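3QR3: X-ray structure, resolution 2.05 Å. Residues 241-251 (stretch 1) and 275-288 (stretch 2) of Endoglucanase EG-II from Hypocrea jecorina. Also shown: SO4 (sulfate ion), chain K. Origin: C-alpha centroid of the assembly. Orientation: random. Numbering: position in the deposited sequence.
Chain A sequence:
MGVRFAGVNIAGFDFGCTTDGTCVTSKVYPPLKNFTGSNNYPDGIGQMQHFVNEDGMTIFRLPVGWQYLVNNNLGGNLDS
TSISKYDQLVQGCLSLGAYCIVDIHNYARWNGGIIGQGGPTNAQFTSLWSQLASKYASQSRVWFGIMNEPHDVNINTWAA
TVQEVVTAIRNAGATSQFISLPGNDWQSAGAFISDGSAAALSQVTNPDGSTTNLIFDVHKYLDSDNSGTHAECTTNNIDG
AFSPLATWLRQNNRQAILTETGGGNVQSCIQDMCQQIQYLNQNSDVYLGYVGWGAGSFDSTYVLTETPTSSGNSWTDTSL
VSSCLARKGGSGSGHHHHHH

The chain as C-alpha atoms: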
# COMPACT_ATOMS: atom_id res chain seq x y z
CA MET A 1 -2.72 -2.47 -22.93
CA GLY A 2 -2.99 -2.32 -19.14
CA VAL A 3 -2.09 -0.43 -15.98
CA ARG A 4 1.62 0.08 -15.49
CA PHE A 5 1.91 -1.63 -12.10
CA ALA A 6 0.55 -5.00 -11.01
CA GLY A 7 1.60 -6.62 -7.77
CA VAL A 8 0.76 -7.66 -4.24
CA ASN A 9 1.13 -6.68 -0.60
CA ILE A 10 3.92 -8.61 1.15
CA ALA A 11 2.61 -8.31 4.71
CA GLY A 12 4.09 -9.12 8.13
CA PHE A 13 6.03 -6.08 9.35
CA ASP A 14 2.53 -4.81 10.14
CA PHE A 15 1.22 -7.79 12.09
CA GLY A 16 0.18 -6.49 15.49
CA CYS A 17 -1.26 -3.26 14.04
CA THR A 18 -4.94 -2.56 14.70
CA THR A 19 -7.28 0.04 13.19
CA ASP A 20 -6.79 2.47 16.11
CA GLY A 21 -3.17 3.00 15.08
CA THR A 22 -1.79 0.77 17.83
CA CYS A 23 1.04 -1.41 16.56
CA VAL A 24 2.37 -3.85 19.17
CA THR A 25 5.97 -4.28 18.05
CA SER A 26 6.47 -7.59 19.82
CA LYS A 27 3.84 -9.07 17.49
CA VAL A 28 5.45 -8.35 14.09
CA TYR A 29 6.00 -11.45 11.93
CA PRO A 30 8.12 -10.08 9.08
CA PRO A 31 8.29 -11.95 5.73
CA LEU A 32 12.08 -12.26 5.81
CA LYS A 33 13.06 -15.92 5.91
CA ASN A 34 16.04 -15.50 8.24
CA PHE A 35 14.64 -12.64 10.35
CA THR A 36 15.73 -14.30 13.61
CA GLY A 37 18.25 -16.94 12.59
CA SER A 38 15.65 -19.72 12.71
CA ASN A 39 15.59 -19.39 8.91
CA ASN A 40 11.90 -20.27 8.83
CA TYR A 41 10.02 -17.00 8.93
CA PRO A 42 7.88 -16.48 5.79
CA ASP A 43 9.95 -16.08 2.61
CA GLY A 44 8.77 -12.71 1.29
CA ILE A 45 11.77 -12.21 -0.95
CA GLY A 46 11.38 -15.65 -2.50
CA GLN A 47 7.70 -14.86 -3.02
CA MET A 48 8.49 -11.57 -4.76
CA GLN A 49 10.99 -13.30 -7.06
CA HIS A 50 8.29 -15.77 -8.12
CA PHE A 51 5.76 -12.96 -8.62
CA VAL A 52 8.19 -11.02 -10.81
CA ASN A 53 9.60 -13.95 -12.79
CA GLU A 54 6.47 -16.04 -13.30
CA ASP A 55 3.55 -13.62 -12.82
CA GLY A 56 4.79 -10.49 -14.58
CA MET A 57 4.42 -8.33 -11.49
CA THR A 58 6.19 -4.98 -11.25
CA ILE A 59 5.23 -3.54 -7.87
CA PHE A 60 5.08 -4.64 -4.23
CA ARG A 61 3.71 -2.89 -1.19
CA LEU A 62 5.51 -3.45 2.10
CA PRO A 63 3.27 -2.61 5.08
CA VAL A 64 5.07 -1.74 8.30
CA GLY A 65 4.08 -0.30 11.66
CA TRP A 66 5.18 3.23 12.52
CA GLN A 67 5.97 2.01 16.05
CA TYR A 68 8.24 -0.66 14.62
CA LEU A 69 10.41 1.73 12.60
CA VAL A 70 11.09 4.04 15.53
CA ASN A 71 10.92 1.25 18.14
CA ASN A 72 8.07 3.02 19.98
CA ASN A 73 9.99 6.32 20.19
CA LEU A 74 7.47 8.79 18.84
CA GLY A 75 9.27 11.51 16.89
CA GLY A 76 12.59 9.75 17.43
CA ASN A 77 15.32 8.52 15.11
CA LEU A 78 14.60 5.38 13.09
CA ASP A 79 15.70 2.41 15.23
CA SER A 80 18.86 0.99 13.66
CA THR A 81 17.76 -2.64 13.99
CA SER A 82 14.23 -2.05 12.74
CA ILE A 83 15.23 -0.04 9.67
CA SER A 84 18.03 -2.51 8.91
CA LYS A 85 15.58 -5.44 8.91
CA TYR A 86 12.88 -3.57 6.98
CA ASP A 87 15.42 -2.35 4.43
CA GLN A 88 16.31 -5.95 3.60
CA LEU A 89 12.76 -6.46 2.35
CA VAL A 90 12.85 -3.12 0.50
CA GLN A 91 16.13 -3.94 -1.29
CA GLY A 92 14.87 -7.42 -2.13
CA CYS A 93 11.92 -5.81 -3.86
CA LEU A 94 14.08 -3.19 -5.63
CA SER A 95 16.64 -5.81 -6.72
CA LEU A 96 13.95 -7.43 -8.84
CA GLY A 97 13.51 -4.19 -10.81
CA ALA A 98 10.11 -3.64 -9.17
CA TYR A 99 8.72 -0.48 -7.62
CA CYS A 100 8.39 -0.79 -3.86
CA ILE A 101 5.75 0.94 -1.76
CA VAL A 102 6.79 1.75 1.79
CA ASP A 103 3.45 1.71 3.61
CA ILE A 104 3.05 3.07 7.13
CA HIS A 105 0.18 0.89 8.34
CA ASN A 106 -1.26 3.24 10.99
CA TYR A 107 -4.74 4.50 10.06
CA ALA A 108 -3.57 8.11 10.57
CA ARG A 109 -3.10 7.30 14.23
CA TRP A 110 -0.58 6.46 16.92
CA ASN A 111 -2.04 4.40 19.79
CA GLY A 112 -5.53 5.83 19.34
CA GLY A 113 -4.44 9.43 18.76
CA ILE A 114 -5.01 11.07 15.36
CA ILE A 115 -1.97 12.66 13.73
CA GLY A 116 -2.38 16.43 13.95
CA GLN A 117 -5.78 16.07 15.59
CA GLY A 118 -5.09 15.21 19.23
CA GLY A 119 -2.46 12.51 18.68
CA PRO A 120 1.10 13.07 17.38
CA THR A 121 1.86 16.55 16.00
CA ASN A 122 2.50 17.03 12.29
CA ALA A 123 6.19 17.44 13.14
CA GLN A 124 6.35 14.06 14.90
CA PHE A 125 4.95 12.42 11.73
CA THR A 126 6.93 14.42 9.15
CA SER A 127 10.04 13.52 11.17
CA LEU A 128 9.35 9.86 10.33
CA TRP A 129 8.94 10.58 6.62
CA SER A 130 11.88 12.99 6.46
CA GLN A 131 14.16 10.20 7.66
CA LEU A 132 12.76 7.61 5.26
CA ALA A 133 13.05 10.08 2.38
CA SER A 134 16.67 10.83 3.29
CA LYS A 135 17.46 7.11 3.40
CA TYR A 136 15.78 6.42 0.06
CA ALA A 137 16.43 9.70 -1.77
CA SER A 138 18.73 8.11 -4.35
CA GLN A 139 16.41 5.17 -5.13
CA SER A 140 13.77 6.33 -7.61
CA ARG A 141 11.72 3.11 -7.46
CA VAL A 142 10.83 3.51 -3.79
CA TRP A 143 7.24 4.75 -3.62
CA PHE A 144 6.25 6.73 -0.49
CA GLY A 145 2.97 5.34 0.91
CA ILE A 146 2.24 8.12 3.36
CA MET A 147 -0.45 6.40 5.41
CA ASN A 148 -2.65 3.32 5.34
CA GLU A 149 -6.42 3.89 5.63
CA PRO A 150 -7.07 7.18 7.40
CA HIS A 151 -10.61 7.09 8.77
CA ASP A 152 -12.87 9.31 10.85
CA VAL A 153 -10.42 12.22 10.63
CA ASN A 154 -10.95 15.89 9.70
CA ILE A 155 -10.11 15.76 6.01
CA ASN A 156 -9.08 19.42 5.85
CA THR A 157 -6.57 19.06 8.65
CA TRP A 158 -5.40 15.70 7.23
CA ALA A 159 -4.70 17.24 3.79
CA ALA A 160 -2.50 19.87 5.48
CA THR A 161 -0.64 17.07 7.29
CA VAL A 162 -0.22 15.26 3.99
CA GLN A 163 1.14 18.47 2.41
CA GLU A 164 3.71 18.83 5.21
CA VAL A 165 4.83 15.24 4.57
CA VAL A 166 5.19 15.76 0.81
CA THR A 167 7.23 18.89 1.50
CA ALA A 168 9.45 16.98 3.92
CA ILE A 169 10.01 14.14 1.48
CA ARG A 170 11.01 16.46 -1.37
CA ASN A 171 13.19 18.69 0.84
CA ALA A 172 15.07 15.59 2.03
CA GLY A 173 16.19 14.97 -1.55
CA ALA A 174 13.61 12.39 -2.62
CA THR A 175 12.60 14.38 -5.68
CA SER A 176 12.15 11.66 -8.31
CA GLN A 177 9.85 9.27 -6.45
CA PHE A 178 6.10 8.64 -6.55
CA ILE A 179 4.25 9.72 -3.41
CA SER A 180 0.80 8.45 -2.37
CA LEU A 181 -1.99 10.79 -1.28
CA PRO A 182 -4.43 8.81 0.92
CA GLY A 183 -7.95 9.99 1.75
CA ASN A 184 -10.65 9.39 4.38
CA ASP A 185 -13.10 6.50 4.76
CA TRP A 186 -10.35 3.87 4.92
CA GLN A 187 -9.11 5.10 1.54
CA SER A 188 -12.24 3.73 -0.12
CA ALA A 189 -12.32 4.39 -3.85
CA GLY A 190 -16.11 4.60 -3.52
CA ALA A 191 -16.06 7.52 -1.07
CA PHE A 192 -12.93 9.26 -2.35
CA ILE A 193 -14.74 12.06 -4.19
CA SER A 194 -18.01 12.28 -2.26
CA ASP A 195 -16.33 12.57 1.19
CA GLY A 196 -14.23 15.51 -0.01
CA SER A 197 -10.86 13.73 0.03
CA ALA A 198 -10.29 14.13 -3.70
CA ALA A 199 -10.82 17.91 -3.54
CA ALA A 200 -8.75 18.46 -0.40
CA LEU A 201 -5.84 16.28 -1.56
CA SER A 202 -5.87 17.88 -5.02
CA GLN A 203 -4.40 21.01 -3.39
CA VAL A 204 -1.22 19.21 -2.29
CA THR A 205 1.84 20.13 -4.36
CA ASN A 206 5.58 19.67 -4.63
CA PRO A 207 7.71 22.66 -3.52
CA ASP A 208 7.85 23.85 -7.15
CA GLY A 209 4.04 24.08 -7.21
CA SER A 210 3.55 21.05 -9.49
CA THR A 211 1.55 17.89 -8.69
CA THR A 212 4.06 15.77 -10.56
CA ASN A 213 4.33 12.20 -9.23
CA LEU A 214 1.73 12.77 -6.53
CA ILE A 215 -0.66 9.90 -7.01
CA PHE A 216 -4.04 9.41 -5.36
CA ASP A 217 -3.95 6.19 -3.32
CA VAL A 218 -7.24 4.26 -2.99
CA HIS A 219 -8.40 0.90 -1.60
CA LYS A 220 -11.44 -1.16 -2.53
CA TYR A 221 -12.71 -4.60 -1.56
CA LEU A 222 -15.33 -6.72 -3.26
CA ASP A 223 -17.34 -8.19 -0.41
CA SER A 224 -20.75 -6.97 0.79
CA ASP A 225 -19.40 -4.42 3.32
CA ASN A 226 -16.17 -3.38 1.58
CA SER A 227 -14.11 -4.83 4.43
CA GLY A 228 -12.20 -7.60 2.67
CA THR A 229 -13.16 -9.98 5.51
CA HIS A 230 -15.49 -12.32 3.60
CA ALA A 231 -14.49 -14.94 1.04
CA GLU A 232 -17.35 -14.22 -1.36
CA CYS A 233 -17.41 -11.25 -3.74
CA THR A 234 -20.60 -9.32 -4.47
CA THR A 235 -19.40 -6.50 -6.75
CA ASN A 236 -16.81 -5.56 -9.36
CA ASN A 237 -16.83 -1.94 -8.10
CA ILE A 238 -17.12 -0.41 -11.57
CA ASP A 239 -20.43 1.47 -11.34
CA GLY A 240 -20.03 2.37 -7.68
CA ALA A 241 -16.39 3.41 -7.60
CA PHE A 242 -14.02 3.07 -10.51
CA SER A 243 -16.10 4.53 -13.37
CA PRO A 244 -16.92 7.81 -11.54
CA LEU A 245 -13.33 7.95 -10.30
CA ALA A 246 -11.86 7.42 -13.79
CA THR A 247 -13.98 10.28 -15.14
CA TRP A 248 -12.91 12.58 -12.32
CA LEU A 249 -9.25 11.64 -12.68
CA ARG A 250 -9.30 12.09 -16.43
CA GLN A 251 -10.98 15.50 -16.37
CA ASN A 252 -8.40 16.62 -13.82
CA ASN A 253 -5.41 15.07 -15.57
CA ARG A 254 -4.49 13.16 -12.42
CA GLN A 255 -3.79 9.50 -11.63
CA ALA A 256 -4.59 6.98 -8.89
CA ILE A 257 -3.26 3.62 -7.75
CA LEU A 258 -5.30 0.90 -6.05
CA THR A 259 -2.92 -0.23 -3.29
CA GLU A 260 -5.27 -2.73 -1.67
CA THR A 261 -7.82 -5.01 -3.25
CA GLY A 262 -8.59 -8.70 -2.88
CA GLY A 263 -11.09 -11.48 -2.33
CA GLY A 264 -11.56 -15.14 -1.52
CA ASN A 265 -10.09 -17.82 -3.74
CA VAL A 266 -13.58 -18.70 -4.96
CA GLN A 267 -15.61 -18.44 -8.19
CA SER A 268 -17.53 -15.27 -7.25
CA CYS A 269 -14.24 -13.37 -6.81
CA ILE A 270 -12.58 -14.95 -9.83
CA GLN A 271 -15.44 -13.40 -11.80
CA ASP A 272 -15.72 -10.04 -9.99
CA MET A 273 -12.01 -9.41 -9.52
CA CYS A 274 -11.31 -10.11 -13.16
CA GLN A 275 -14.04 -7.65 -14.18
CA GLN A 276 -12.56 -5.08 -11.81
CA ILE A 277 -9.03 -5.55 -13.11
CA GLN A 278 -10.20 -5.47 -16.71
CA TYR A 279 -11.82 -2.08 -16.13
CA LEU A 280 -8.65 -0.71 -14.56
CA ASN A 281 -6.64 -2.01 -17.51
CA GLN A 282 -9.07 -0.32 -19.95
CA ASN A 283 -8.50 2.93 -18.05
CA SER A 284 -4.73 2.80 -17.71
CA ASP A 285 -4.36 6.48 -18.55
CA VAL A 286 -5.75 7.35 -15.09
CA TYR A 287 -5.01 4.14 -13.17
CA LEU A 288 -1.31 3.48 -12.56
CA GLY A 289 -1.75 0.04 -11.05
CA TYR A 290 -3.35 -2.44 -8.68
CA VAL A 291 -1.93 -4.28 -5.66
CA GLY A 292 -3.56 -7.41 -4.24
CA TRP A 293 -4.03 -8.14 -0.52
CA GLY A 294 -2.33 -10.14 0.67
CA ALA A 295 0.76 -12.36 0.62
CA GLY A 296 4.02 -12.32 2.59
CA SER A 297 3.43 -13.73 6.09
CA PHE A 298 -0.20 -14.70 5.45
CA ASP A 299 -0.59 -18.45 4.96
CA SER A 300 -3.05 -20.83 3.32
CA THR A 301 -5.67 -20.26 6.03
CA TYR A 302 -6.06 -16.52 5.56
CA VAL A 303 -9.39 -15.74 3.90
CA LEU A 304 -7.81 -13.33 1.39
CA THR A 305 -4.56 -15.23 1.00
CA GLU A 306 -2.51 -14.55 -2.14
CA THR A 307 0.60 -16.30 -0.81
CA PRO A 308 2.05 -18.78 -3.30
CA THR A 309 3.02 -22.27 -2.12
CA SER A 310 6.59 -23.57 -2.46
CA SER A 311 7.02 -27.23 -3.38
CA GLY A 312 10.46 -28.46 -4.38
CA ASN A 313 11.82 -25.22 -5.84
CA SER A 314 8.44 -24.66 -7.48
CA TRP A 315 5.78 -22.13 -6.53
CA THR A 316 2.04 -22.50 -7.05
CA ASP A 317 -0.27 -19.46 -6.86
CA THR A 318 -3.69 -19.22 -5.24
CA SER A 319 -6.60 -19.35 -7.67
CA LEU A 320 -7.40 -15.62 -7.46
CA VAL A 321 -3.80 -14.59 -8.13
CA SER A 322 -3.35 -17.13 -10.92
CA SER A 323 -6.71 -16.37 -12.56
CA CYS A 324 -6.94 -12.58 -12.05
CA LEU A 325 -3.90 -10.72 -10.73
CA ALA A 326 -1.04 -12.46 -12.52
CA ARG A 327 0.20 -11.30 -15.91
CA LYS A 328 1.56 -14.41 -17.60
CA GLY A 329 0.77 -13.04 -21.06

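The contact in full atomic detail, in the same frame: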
# COMPACT_ATOMS: atom_id res chain seq x y z
N ALA A 241 -17.64 2.77 -7.96
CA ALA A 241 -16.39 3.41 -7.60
C ALA A 241 -15.50 3.80 -8.78
O ALA A 241 -15.16 4.96 -8.95
CB ALA A 241 -15.62 2.55 -6.62
N PHE A 242 -15.11 2.82 -9.58
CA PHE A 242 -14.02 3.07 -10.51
C PHE A 242 -14.39 3.82 -11.80
O PHE A 242 -13.55 4.47 -12.39
CB PHE A 242 -13.26 1.78 -10.81
CG PHE A 242 -12.54 1.22 -9.60
CD1 PHE A 242 -11.50 1.94 -9.02
CD2 PHE A 242 -12.91 0.00 -9.05
CE1 PHE A 242 -10.83 1.45 -7.90
CE2 PHE A 242 -12.24 -0.51 -7.93
CZ PHE A 242 -11.20 0.22 -7.36
N SER A 243 -15.65 3.74 -12.22
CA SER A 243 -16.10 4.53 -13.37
C SER A 243 -16.15 6.03 -13.01
O SER A 243 -15.50 6.85 -13.68
CB SER A 243 -17.44 4.03 -13.93
OG SER A 243 -17.86 4.84 -15.04
N PRO A 244 -16.90 6.40 -11.96
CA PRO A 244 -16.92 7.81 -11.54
C PRO A 244 -15.53 8.33 -11.23
O PRO A 244 -15.22 9.49 -11.50
CB PRO A 244 -17.75 7.80 -10.26
CG PRO A 244 -18.54 6.55 -10.31
CD PRO A 244 -17.79 5.56 -11.14
N LEU A 245 -14.68 7.50 -10.63
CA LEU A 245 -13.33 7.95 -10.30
C LEU A 245 -12.51 8.19 -11.57
O LEU A 245 -11.81 9.19 -11.68
CB LEU A 245 -12.63 6.95 -9.37
CG LEU A 245 -11.21 7.33 -8.92
CD1 LEU A 245 -11.17 8.75 -8.34
CD2 LEU A 245 -10.71 6.31 -7.89
N ALA A 246 -12.58 7.26 -12.53
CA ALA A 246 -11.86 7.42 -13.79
C ALA A 246 -12.21 8.76 -14.47
O ALA A 246 -11.32 9.49 -14.93
CB ALA A 246 -12.15 6.25 -14.74
N THR A 247 -13.50 9.05 -14.53
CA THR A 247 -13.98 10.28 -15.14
C THR A 247 -13.38 11.49 -14.45
O THR A 247 -12.85 12.40 -15.10
CB THR A 247 -15.51 10.37 -15.04
OG1 THR A 247 -16.09 9.26 -15.74
CG2 THR A 247 -16.03 11.69 -15.66
N TRP A 248 -13.46 11.50 -13.12
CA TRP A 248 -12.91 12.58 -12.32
C TRP A 248 -11.40 12.74 -12.54
O TRP A 248 -10.90 13.84 -12.78
CB TRP A 248 -13.21 12.37 -10.83
CG TRP A 248 -12.73 13.51 -9.99
CD1 TRP A 248 -13.40 14.67 -9.73
CD2 TRP A 248 -11.46 13.62 -9.34
NE1 TRP A 248 -12.63 15.49 -8.94
CE2 TRP A 248 -11.43 14.87 -8.69
CE3 TRP A 248 -10.35 12.78 -9.23
CZ2 TRP A 248 -10.33 15.30 -7.95
CZ3 TRP A 248 -9.25 13.21 -8.49
CH2 TRP A 248 -9.26 14.46 -7.86
N LEU A 249 -10.68 11.63 -12.46
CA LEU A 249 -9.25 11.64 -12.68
C LEU A 249 -8.90 12.20 -14.05
O LEU A 249 -7.94 12.97 -14.20
CB LEU A 249 -8.68 10.23 -12.56
CG LEU A 249 -8.64 9.64 -11.14
CD1 LEU A 249 -8.26 8.17 -11.19
CD2 LEU A 249 -7.66 10.42 -10.26
N ARG A 250 -9.65 11.78 -15.06
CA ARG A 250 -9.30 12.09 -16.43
C ARG A 250 -9.55 13.57 -16.71
O ARG A 250 -8.73 14.23 -17.35
CB ARG A 250 -10.08 11.20 -17.40
CG ARG A 250 -9.59 11.26 -18.84
CD ARG A 250 -10.28 10.21 -19.72
NE ARG A 250 -9.82 8.86 -19.39
CZ ARG A 250 -10.60 7.90 -18.92
NH1 ARG A 250 -11.90 8.12 -18.74
NH2 ARG A 250 -10.08 6.70 -18.63
N GLN A 251 -10.68 14.07 -16.23
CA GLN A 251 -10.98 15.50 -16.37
C GLN A 251 -9.95 16.37 -15.68
O GLN A 251 -9.67 17.49 -16.11
CB GLN A 251 -12.36 15.81 -15.82
CG GLN A 251 -13.47 15.30 -16.70
CD GLN A 251 -14.81 15.35 -16.00
OE1 GLN A 251 -15.86 15.28 -16.64
NE2 GLN A 251 -14.78 15.46 -14.68
N GLN A 275 -13.31 -8.79 -13.64
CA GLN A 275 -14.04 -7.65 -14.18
C GLN A 275 -13.45 -6.34 -13.68
O GLN A 275 -13.27 -5.40 -14.45
CB GLN A 275 -15.53 -7.73 -13.83
CG GLN A 275 -16.24 -8.87 -14.54
CD GLN A 275 -17.66 -9.09 -14.08
OE1 GLN A 275 -18.11 -8.49 -13.10
NE2 GLN A 275 -18.37 -9.96 -14.77
N GLN A 276 -13.12 -6.29 -12.39
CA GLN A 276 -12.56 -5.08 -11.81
C GLN A 276 -11.24 -4.74 -12.47
O GLN A 276 -11.02 -3.60 -12.91
CB GLN A 276 -12.36 -5.24 -10.30
CG GLN A 276 -11.94 -3.92 -9.63
CD GLN A 276 -11.59 -4.10 -8.17
OE1 GLN A 276 -10.50 -4.57 -7.82
NE2 GLN A 276 -12.51 -3.72 -7.30
N ILE A 277 -10.35 -5.73 -12.54
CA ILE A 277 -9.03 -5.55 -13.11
C ILE A 277 -9.11 -5.17 -14.58
O ILE A 277 -8.34 -4.34 -15.06
CB ILE A 277 -8.20 -6.85 -12.98
CG1 ILE A 277 -8.03 -7.21 -11.51
CG2 ILE A 277 -6.84 -6.69 -13.65
CD1 ILE A 277 -7.39 -6.12 -10.69
N GLN A 278 -10.06 -5.77 -15.30
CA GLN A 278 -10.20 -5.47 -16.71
C GLN A 278 -10.54 -3.99 -16.89
O GLN A 278 -10.00 -3.33 -17.77
CB GLN A 278 -11.26 -6.34 -17.37
CG GLN A 278 -11.43 -6.01 -18.85
CD GLN A 278 -12.63 -6.69 -19.48
OE1 GLN A 278 -12.63 -6.97 -20.68
NE2 GLN A 278 -13.65 -6.96 -18.68
N TYR A 279 -11.42 -3.48 -16.04
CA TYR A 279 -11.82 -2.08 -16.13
C TYR A 279 -10.65 -1.15 -15.83
O TYR A 279 -10.50 -0.10 -16.46
CB TYR A 279 -13.04 -1.76 -15.25
CG TYR A 279 -13.55 -0.34 -15.49
CD1 TYR A 279 -14.38 -0.06 -16.58
CD2 TYR A 279 -13.18 0.70 -14.66
CE1 TYR A 279 -14.83 1.24 -16.82
CE2 TYR A 279 -13.63 2.00 -14.88
CZ TYR A 279 -14.46 2.26 -15.97
OH TYR A 279 -14.90 3.53 -16.20
N LEU A 280 -9.82 -1.52 -14.85
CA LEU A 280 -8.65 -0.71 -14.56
C LEU A 280 -7.71 -0.72 -15.75
O LEU A 280 -7.17 0.32 -16.15
CB LEU A 280 -7.93 -1.22 -13.31
CG LEU A 280 -8.72 -1.15 -12.00
CD1 LEU A 280 -7.87 -1.71 -10.85
CD2 LEU A 280 -9.19 0.27 -11.72
N ASN A 281 -7.51 -1.89 -16.34
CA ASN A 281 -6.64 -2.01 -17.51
C ASN A 281 -7.16 -1.22 -18.72
O ASN A 281 -6.37 -0.71 -19.51
CB ASN A 281 -6.44 -3.47 -17.89
CG ASN A 281 -5.41 -4.17 -17.00
OD1 ASN A 281 -4.50 -3.54 -16.45
ND2 ASN A 281 -5.56 -5.48 -16.86
N GLN A 282 -8.48 -1.12 -18.86
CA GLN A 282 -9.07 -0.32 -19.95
C GLN A 282 -9.07 1.17 -19.65
O GLN A 282 -9.50 1.98 -20.49
CB GLN A 282 -10.50 -0.77 -20.22
CG GLN A 282 -10.57 -2.18 -20.83
CD GLN A 282 -11.99 -2.70 -20.93
OE1 GLN A 282 -12.89 -2.24 -20.24
NE2 GLN A 282 -12.19 -3.69 -21.79
N ASN A 283 -8.62 1.53 -18.44
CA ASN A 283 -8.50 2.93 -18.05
C ASN A 283 -7.12 3.23 -17.49
O ASN A 283 -6.98 3.86 -16.44
CB ASN A 283 -9.58 3.29 -17.02
CG ASN A 283 -10.97 3.34 -17.63
OD1 ASN A 283 -11.43 4.41 -18.06
ND2 ASN A 283 -11.64 2.19 -17.68
N SER A 284 -6.10 2.75 -18.20
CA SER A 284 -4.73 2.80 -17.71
C SER A 284 -4.10 4.17 -17.88
O SER A 284 -2.96 4.38 -17.49
CB SER A 284 -3.86 1.75 -18.41
OG SER A 284 -3.76 2.01 -19.80
N ASP A 285 -4.83 5.10 -18.50
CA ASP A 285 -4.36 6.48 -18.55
C ASP A 285 -4.50 7.15 -17.17
O ASP A 285 -3.67 7.96 -16.79
CB ASP A 285 -5.08 7.29 -19.64
CG ASP A 285 -6.58 7.41 -19.40
OD1 ASP A 285 -7.22 6.42 -19.02
OD2 ASP A 285 -7.12 8.52 -19.62
N VAL A 286 -5.54 6.79 -16.43
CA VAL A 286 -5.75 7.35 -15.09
C VAL A 286 -5.38 6.40 -13.95
O VAL A 286 -5.06 6.83 -12.84
CB VAL A 286 -7.19 7.88 -14.92
CG1 VAL A 286 -7.48 8.97 -15.95
CG2 VAL A 286 -8.19 6.74 -15.06
N TYR A 287 -5.44 5.09 -14.20
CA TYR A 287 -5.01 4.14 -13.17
C TYR A 287 -3.59 3.66 -13.43
O TYR A 287 -3.28 3.14 -14.50
CB TYR A 287 -5.99 2.96 -13.06
CG TYR A 287 -7.36 3.39 -12.59
CD1 TYR A 287 -7.52 3.98 -11.34
CD2 TYR A 287 -8.48 3.24 -13.40
CE1 TYR A 287 -8.76 4.39 -10.90
CE2 TYR A 287 -9.73 3.65 -12.97
CZ TYR A 287 -9.86 4.23 -11.71
OH TYR A 287 -11.09 4.64 -11.26
N LEU A 288 -2.72 3.84 -12.43
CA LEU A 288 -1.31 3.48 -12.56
C LEU A 288 -1.04 2.03 -12.19
O LEU A 288 -0.02 1.46 -12.58
CB LEU A 288 -0.44 4.38 -11.67
CG LEU A 288 0.16 5.61 -12.34
CD1 LEU A 288 0.98 6.43 -11.34
CD2 LEU A 288 1.02 5.20 -13.52
S SO4 K . -11.81 19.02 -7.33
O1 SO4 K . -11.42 18.28 -6.15
O2 SO4 K . -12.30 20.33 -6.93
O3 SO4 K . -10.63 19.18 -8.19
O4 SO4 K . -12.87 18.29 -8.02
O HOH W 1 -15.79 6.51 -16.58
O HOH W 2 -13.64 5.92 -18.03

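Contact between helix 241-251 and residues 275-288 of endoglucanase EG-II, where a nearly parallel helix (axes 10° apart, 10.7 Å at closest approach) runs on through a loop into a strand. One hydrogen bond is buried among the apolar side chains, and a polar cluster gathers around Arg250. Tyr287 OH donates to the backbone carbonyl Phe242 O (2.7 Å). That oxygen also accepts the helical bond from Ala246 N (3.0 Å), so it serves two donors, one from each stretch. Ala246 N lies 3.3 Å from Tyr287 OH, but the angle is poor and its hydrogen is already committed to the helix.

Near the C-terminal end of the first stretch, Arg250 reaches across with its guanidinium and meets its partners edge-on. Its NE donates to Asp285 OD2 (2.7 Å, 171°) and its NH2 to Asp285 OD1 (2.9 Å, 173°), a two-pronged salt bridge in which each carboxylate oxygen receives a nearly straight bond. Arg250 NH2 also donates to Asn283 OD1 (2.7 Å), and Arg250 NH1 donates to water 2 (2.9 Å), which in turn donates to Asn283 OD1 (2.7 Å). Asn283 thus accepts twice through OD1, while its ND2 donates to Tyr279 O (2.8 Å, 174°), tying the loop back to the preceding helix.

Water 1 donates to Ser243 O (2.9 Å) and hydrogen-bonds Ser243 OG (3.1 Å), Thr247 OG1 (2.9 Å) and Tyr279 OH (3.1 Å), linking the stretches through solvent.

The rest of the contact is largely apolar. Leu280 CD2 sits over one face of the Phe242 ring, 4.2 Å from its centroid, and the ring's edge points toward the face of Tyr287 (planes at 86°). Ala246 CB packs against Val286 CG2 at 4.0 Å; Leu249 CB meets Val286 CB at 3.6 Å. Away from the seam, Trp248 NE1 donates to sulfate O4 (3.0 Å).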